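PDB 3CG0: response regulator receiver modulated diguanylate cyclase with PAS/PAC sensor, which makes cyclic di-GMP from GTP under the control of its receiver and PAS domains, the piece crystallised being the signal receiver domain. Local coordinates for the interface of chains A and B. Residues are numbered along the deposited sequence; one frame, centred on the assembly and turned at random. Chains: chain A/B, Response regulator receiver modulated diguanylate cyclase with PAS/PAC sensor.

The interface of chains A and B. Residues chain A 92, 109-111; chain B 88-91.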
loop_
_atom_site.group_PDB
_atom_site.type_symbol
_atom_site.label_atom_id
_atom_site.label_comp_id
_atom_site.label_asym_id
_atom_site.label_seq_id
_atom_site.Cartn_x
_atom_site.Cartn_y
_atom_site.Cartn_z
ATOM N N GLN A 92 -3.802 -1.468 -2.934
ATOM C CA GLN A 92 -3.293 -0.415 -3.849
ATOM C C GLN A 92 -2.304 -0.843 -4.941
ATOM O O GLN A 92 -1.082 -0.669 -4.826
ATOM C CB GLN A 92 -2.847 0.876 -3.122
ATOM C CG GLN A 92 -1.821 0.752 -2.001
ATOM C CD GLN A 92 -1.335 2.117 -1.521
ATOM O OE1 GLN A 92 -2.025 3.131 -1.675
ATOM N NE2 GLN A 92 -0.145 2.145 -0.926
ATOM N N LEU A 109 -0.051 12.051 -1.109
ATOM C CA LEU A 109 0.498 12.095 0.245
ATOM C C LEU A 109 0.121 10.824 0.969
ATOM O O LEU A 109 -1.048 10.477 1.052
ATOM C CB LEU A 109 -0.005 13.320 1.018
ATOM C CG LEU A 109 0.440 14.697 0.517
ATOM C CD1 LEU A 109 -0.367 15.789 1.171
ATOM C CD2 LEU A 109 1.947 14.926 0.736
ATOM N N ALA A 110 1.129 10.122 1.478
ATOM C CA ALA A 110 0.927 8.881 2.215
ATOM C C ALA A 110 0.436 9.140 3.633
ATOM O O ALA A 110 0.960 10.026 4.316
ATOM C CB ALA A 110 2.230 8.089 2.244
ATOM N N LYS A 111 -0.566 8.372 4.068
ATOM C CA LYS A 111 -0.999 8.326 5.475
ATOM C C LYS A 111 0.033 7.563 6.289
ATOM O O LYS A 111 0.468 6.501 5.854
ATOM C CB LYS A 111 -2.324 7.581 5.617
ATOM C CG LYS A 111 -3.559 8.402 5.322
ATOM C CD LYS A 111 -4.600 7.536 4.632
ATOM C CE LYS A 111 -5.711 7.100 5.545
ATOM N NZ LYS A 111 -6.821 6.518 4.730
ATOM N N ILE B 88 -4.746 10.993 -1.227
ATOM C CA ILE B 88 -4.293 10.498 0.046
ATOM C C ILE B 88 -4.179 8.971 -0.053
ATOM O O ILE B 88 -5.144 8.268 -0.344
ATOM C CB ILE B 88 -5.237 10.987 1.162
ATOM C CG1 ILE B 88 -5.078 12.502 1.325
ATOM C CG2 ILE B 88 -4.915 10.335 2.480
ATOM C CD1 ILE B 88 -6.136 13.112 2.197
ATOM N N THR B 89 -2.961 8.477 0.118
ATOM C CA THR B 89 -2.673 7.067 -0.086
ATOM C C THR B 89 -2.256 6.425 1.239
ATOM O O THR B 89 -2.149 7.108 2.258
ATOM C CB THR B 89 -1.549 6.893 -1.137
ATOM O OG1 THR B 89 -0.327 7.426 -0.624
ATOM C CG2 THR B 89 -1.882 7.632 -2.422
ATOM N N SER B 90 -2.062 5.112 1.243
ATOM C CA SER B 90 -1.490 4.433 2.399
ATOM C C SER B 90 0.027 4.341 2.227
ATOM O O SER B 90 0.532 4.354 1.096
ATOM C CB SER B 90 -2.109 3.044 2.560
ATOM O OG SER B 90 -3.524 3.126 2.569
ATOM N N SER B 91 0.756 4.263 3.339
ATOM C CA SER B 91 2.214 4.110 3.274
ATOM C C SER B 91 2.622 2.643 3.431
ATOM O O SER B 91 3.544 2.324 4.187
ATOM C CB SER B 91 2.907 4.978 4.327
ATOM O OG SER B 91 2.410 4.692 5.624
#
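A:Leu109, A:Ala110 and A:Lys111 of strand 107-111 pair in parallel with B:Ile88, B:Thr89 and B:Ser90 of strand 85-90, joining two receiver domains of the response regulator family. In the usual (beta/alpha)5 receiver fold these two strands are neighbours within one chain. Here the neighbour comes from the other copy, and the two-fold axis repeats the exchange. This fits a domain-swapped dimer, an alternate folding of the receiver domain. The coordinates alone do not show whether the dimer forms in the cell.

Backbone bonds make the core of the pairing. B:Thr89 N donates to A:Leu109 O at 2.9 Å. A:Lys111 N donates to B:Thr89 O at 2.7 Å. Both are nearly straight, 170° and 167° at the hydrogen. B:Thr89 is thus held through both its N-H and its carbonyl, while A:Ala110 lies beside it in the bridge. The B:Thr89 hydroxyl OG1 also comes close to A:Ala110, 3.4 Å from its CA.

Side-chain hydroxyl bonding continues the join past the end of the chain B strand. B:Ser91 OG gives its hydrogen to A:Lys111 O at 2.7 Å, in the carbonyl plane. The hydroxyl sits between the backbone N and carbonyl carbon of its own residue (chi1 55°), turned toward that acceptor. The backbone N of B:Ser91 adds a weak bond to the same oxygen.

A:Gln92 reaches B:Ser90 from a separate loop. Its extended side chain brings the amide NE2 to B:Ser90 O at 3.1 Å. The donor stands above the carbonyl plane, off the lone pairs. This residue is poorly ordered, and the bond is correspondingly uncertain.

Apolar contacts flank the strands. The A:Lys111 chain bends at chi2 and chi3 and crosses B:Ile88 at about a right angle. Its CD meets the CG2 methyl branch of B:Ile88 at 3.5 Å. The methyl CB of A:Ala110 lies 3.8 Å from B:Ser91 CB.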